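Local coordinates for Mgp-operon protein 3 (Mycoplasma pneumoniae, PDB 6RJ1), which probably serves in cell adhesion as an extracellular, membrane-anchored adhesin of this human pathogen, at residues A[802-814]-A[830-842]. Numbering follows the deposited sequence.
Sequences VLLVRGGVVRLNF and EPISFSYTPFGSA
Phe839 lies against the turn at Gly807 and Gly808. With chi1 at 49°, its CG is flanked by both the N and the C of its own backbone, and CB carries the ring over the two glycines. Phe839 CG lies 3.7 Å from Gly808 CA. CD2 meets the same CA, and CD1 meets Gly807 O. Further out, CE1 faces Gly807 C, and CE2 comes near Gly808 N. At the tip, Phe839 CZ is 3.7 Å from Val805 O. Gly808 CA makes a CH-pi contact over the ring face, 20° off the normal. Leu804 CG lies at the ring edge. Phe839 N gives a 2.8 Å hydrogen bond to Gly807 O. Val805 to Gly808 form the type II turn of a beta hairpin, and strand 834-838 pairs antiparallel with its second strand, 808-815. Thr837 N gives Val809 O a nearly straight hydrogen bond of 2.9 Å. Val810 CG2 lies 3.6 Å from Phe834 CE2, and Leu812 CD2 is close by. The Tyr836 ring reaches the hairpin, where Val805 CG2 touches its edge, 3.7 Å from Tyr836 CE1. At the other end, Asn813 ND2 donates to Ile832 O at 2.9 Å and also to Pro913 O. Arg811 leads away to a salt bridge with Glu899.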
loop_
_atom_site.group_PDB
_atom_site.type_symbol
_atom_site.label_atom_id
_atom_site.label_comp_id
_atom_site.label_asym_id
_atom_site.label_seq_id
_atom_site.Cartn_x
_atom_site.Cartn_y
_atom_site.Cartn_z
ATOM N N VAL A 802 4.200 -10.053 11.902
ATOM C CA VAL A 802 4.289 -8.680 12.381
ATOM C C VAL A 802 4.711 -7.766 11.249
ATOM O O VAL A 802 5.306 -8.222 10.271
ATOM C CB VAL A 802 5.129 -8.461 13.679
ATOM C CG1 VAL A 802 4.621 -9.304 14.852
ATOM C CG2 VAL A 802 6.614 -8.677 13.438
ATOM N N LEU A 803 4.382 -6.485 11.376
ATOM C CA LEU A 803 4.755 -5.446 10.417
ATOM C C LEU A 803 4.823 -4.092 11.109
ATOM O O LEU A 803 4.164 -3.866 12.136
ATOM C CB LEU A 803 3.828 -5.403 9.179
ATOM C CG LEU A 803 2.412 -4.889 9.383
ATOM C CD1 LEU A 803 2.028 -3.920 8.295
ATOM C CD2 LEU A 803 1.428 -6.027 9.509
ATOM N N LEU A 804 5.635 -3.202 10.549
ATOM C CA LEU A 804 5.814 -1.859 11.072
ATOM C C LEU A 804 4.985 -0.887 10.257
ATOM O O LEU A 804 4.943 -0.972 9.020
ATOM C CB LEU A 804 7.309 -1.494 11.029
ATOM C CG LEU A 804 8.116 -1.571 12.345
ATOM C CD1 LEU A 804 7.815 -2.829 13.162
ATOM C CD2 LEU A 804 9.590 -1.502 12.066
ATOM N N VAL A 805 4.271 -0.008 10.962
ATOM C CA VAL A 805 3.442 1.068 10.401
ATOM C C VAL A 805 3.861 2.390 11.049
ATOM O O VAL A 805 4.650 2.382 12.000
ATOM C CB VAL A 805 1.909 0.818 10.506
ATOM C CG1 VAL A 805 1.473 -0.339 9.612
ATOM C CG2 VAL A 805 1.457 0.614 11.951
ATOM N N ARG A 806 3.336 3.521 10.555
ATOM C CA ARG A 806 3.657 4.816 11.138
ATOM C C ARG A 806 3.087 4.896 12.547
ATOM O O ARG A 806 1.873 4.739 12.739
ATOM C CB ARG A 806 3.134 5.964 10.274
ATOM C CG ARG A 806 3.705 5.979 8.871
ATOM C CD ARG A 806 3.339 7.253 8.149
ATOM N NE ARG A 806 4.101 8.403 8.637
ATOM C CZ ARG A 806 3.940 9.645 8.208
ATOM N NH1 ARG A 806 3.017 9.927 7.301
ATOM N NH2 ARG A 806 4.694 10.621 8.690
ATOM N N GLY A 807 3.986 5.054 13.519
ATOM C CA GLY A 807 3.632 5.180 14.926
ATOM C C GLY A 807 3.664 3.939 15.787
ATOM O O GLY A 807 3.629 4.061 17.014
ATOM N N GLY A 808 3.713 2.762 15.180
ATOM C CA GLY A 808 3.737 1.528 15.950
ATOM C C GLY A 808 3.877 0.229 15.183
ATOM O O GLY A 808 4.056 0.221 13.964
ATOM N N VAL A 809 3.811 -0.884 15.928
ATOM C CA VAL A 809 3.906 -2.236 15.395
ATOM C C VAL A 809 2.527 -2.903 15.372
ATOM O O VAL A 809 1.743 -2.758 16.317
ATOM C CB VAL A 809 4.986 -3.081 16.139
ATOM C CG1 VAL A 809 4.647 -3.290 17.616
ATOM C CG2 VAL A 809 5.248 -4.419 15.444
ATOM N N VAL A 810 2.237 -3.631 14.287
ATOM C CA VAL A 810 0.984 -4.371 14.163
ATOM C C VAL A 810 1.285 -5.868 14.106
ATOM O O VAL A 810 2.156 -6.316 13.353
ATOM C CB VAL A 810 -0.003 -3.877 13.064
ATOM C CG1 VAL A 810 0.670 -2.972 12.052
ATOM C CG2 VAL A 810 -0.754 -5.017 12.378
ATOM N N ARG A 811 0.595 -6.616 14.969
ATOM C CA ARG A 811 0.701 -8.059 15.073
ATOM C C ARG A 811 -0.572 -8.695 14.530
ATOM O O ARG A 811 -1.687 -8.264 14.863
ATOM C CB ARG A 811 0.936 -8.486 16.528
ATOM C CG ARG A 811 1.271 -9.961 16.660
ATOM C CD ARG A 811 1.466 -10.368 18.090
ATOM N NE ARG A 811 1.442 -11.818 18.221
ATOM C CZ ARG A 811 1.569 -12.467 19.370
ATOM N NH1 ARG A 811 1.729 -11.798 20.506
ATOM N NH2 ARG A 811 1.549 -13.790 19.394
ATOM N N LEU A 812 -0.394 -9.734 13.711
ATOM C CA LEU A 812 -1.484 -10.489 13.105
ATOM C C LEU A 812 -1.475 -11.904 13.651
ATOM O O LEU A 812 -0.480 -12.606 13.519
ATOM C CB LEU A 812 -1.403 -10.438 11.570
ATOM C CG LEU A 812 -1.256 -9.033 10.968
ATOM C CD1 LEU A 812 -0.926 -9.103 9.498
ATOM C CD2 LEU A 812 -2.479 -8.165 11.247
ATOM N N ASN A 813 -2.561 -12.288 14.328
ATOM C CA ASN A 813 -2.701 -13.580 15.003
ATOM C C ASN A 813 -3.573 -14.559 14.246
ATOM O O ASN A 813 -4.596 -14.176 13.672
ATOM C CB ASN A 813 -3.192 -13.384 16.440
ATOM C CG ASN A 813 -2.415 -12.324 17.174
ATOM O OD1 ASN A 813 -1.237 -12.497 17.504
ATOM N ND2 ASN A 813 -3.049 -11.186 17.418
ATOM N N PHE A 814 -3.153 -15.836 14.249
ATOM C CA PHE A 814 -3.827 -16.922 13.537
ATOM C C PHE A 814 -4.081 -18.131 14.427
ATOM O O PHE A 814 -3.372 -18.333 15.416
ATOM C CB PHE A 814 -3.005 -17.343 12.299
ATOM C CG PHE A 814 -2.577 -16.211 11.392
ATOM C CD1 PHE A 814 -3.430 -15.726 10.410
ATOM C CD2 PHE A 814 -1.328 -15.622 11.529
ATOM C CE1 PHE A 814 -3.040 -14.669 9.583
ATOM C CE2 PHE A 814 -0.941 -14.565 10.704
ATOM C CZ PHE A 814 -1.801 -14.094 9.739
ATOM N N GLU A 830 -13.235 -6.569 20.332
ATOM C CA GLU A 830 -12.366 -6.186 19.220
ATOM C C GLU A 830 -11.727 -7.453 18.615
ATOM O O GLU A 830 -11.560 -8.431 19.346
ATOM C CB GLU A 830 -11.299 -5.177 19.666
ATOM C CG GLU A 830 -11.696 -3.740 19.374
ATOM C CD GLU A 830 -10.541 -2.768 19.221
ATOM O OE1 GLU A 830 -10.211 -2.082 20.217
ATOM O OE2 GLU A 830 -9.966 -2.690 18.109
ATOM N N PRO A 831 -11.447 -7.512 17.287
ATOM C CA PRO A 831 -10.879 -8.742 16.716
ATOM C C PRO A 831 -9.544 -9.076 17.351
ATOM O O PRO A 831 -8.694 -8.194 17.518
ATOM C CB PRO A 831 -10.747 -8.426 15.220
ATOM C CG PRO A 831 -10.724 -6.946 15.140
ATOM C CD PRO A 831 -11.600 -6.469 16.253
ATOM N N ILE A 832 -9.398 -10.339 17.769
ATOM C CA ILE A 832 -8.176 -10.810 18.415
ATOM C C ILE A 832 -7.084 -11.170 17.367
ATOM O O ILE A 832 -5.949 -11.450 17.754
ATOM C CB ILE A 832 -8.440 -11.922 19.469
ATOM C CG1 ILE A 832 -9.208 -13.136 18.887
ATOM C CG2 ILE A 832 -9.148 -11.332 20.709
ATOM C CD1 ILE A 832 -9.221 -14.416 19.809
ATOM N N SER A 833 -7.421 -11.085 16.048
ATOM C CA SER A 833 -6.535 -11.351 14.907
ATOM C C SER A 833 -5.651 -10.142 14.569
ATOM O O SER A 833 -4.644 -10.285 13.876
ATOM C CB SER A 833 -7.354 -11.745 13.680
ATOM O OG SER A 833 -8.179 -10.678 13.242
ATOM N N PHE A 834 -6.052 -8.948 15.032
ATOM C CA PHE A 834 -5.325 -7.701 14.796
ATOM C C PHE A 834 -4.991 -7.003 16.112
ATOM O O PHE A 834 -5.839 -6.915 17.004
ATOM C CB PHE A 834 -6.151 -6.765 13.897
ATOM C CG PHE A 834 -5.512 -5.438 13.562
ATOM C CD1 PHE A 834 -5.701 -4.329 14.377
ATOM C CD2 PHE A 834 -4.756 -5.285 12.408
ATOM C CE1 PHE A 834 -5.115 -3.100 14.063
ATOM C CE2 PHE A 834 -4.191 -4.050 12.086
ATOM C CZ PHE A 834 -4.379 -2.966 12.911
ATOM N N SER A 835 -3.761 -6.471 16.196
ATOM C CA SER A 835 -3.253 -5.710 17.336
ATOM C C SER A 835 -2.284 -4.620 16.857
ATOM O O SER A 835 -1.411 -4.890 16.029
ATOM C CB SER A 835 -2.573 -6.628 18.345
ATOM O OG SER A 835 -1.305 -6.131 18.743
ATOM N N TYR A 836 -2.440 -3.398 17.383
ATOM C CA TYR A 836 -1.559 -2.276 17.084
ATOM C C TYR A 836 -1.041 -1.715 18.405
ATOM O O TYR A 836 -1.837 -1.334 19.271
ATOM C CB TYR A 836 -2.266 -1.211 16.223
ATOM C CG TYR A 836 -1.543 0.119 16.174
ATOM C CD1 TYR A 836 -0.477 0.324 15.302
ATOM C CD2 TYR A 836 -1.907 1.166 17.018
ATOM C CE1 TYR A 836 0.200 1.542 15.263
ATOM C CE2 TYR A 836 -1.223 2.378 17.003
ATOM C CZ TYR A 836 -0.179 2.567 16.115
ATOM O OH TYR A 836 0.486 3.767 16.107
ATOM N N THR A 837 0.287 -1.705 18.580
ATOM C CA THR A 837 0.920 -1.172 19.785
ATOM C C THR A 837 1.792 0.014 19.368
ATOM O O THR A 837 2.710 -0.169 18.563
ATOM C CB THR A 837 1.694 -2.261 20.527
ATOM O OG1 THR A 837 0.876 -3.426 20.628
ATOM C CG2 THR A 837 2.151 -1.815 21.915
ATOM N N PRO A 838 1.504 1.239 19.860
ATOM C CA PRO A 838 2.320 2.396 19.460
ATOM C C PRO A 838 3.743 2.311 19.987
ATOM O O PRO A 838 3.943 1.941 21.145
ATOM C CB PRO A 838 1.577 3.592 20.082
ATOM C CG PRO A 838 0.243 3.076 20.497
ATOM C CD PRO A 838 0.451 1.638 20.815
ATOM N N PHE A 839 4.735 2.632 19.143
ATOM C CA PHE A 839 6.118 2.607 19.609
ATOM C C PHE A 839 6.552 3.987 20.162
ATOM O O PHE A 839 5.865 4.988 19.951
ATOM C CB PHE A 839 7.093 2.024 18.564
ATOM C CG PHE A 839 7.094 2.504 17.131
ATOM C CD1 PHE A 839 7.087 3.862 16.830
ATOM C CD2 PHE A 839 7.257 1.599 16.079
ATOM C CE1 PHE A 839 7.141 4.300 15.497
ATOM C CE2 PHE A 839 7.302 2.037 14.749
ATOM C CZ PHE A 839 7.252 3.383 14.468
ATOM N N GLY A 840 7.648 4.004 20.915
ATOM C CA GLY A 840 8.182 5.205 21.547
ATOM C C GLY A 840 8.780 6.227 20.602
ATOM O O GLY A 840 8.848 6.008 19.388
ATOM N N SER A 841 9.229 7.355 21.175
ATOM C CA SER A 841 9.845 8.474 20.462
ATOM C C SER A 841 11.136 8.069 19.733
ATOM O O SER A 841 11.394 8.564 18.633
ATOM C CB SER A 841 10.127 9.616 21.434
ATOM O OG SER A 841 10.228 10.852 20.749
ATOM N N ALA A 842 11.925 7.160 20.343
ATOM C CA ALA A 842 13.187 6.655 19.804
ATOM C C ALA A 842 13.009 5.882 18.497
ATOM O O ALA A 842 13.880 5.949 17.619
ATOM C CB ALA A 842 13.878 5.780 20.838
#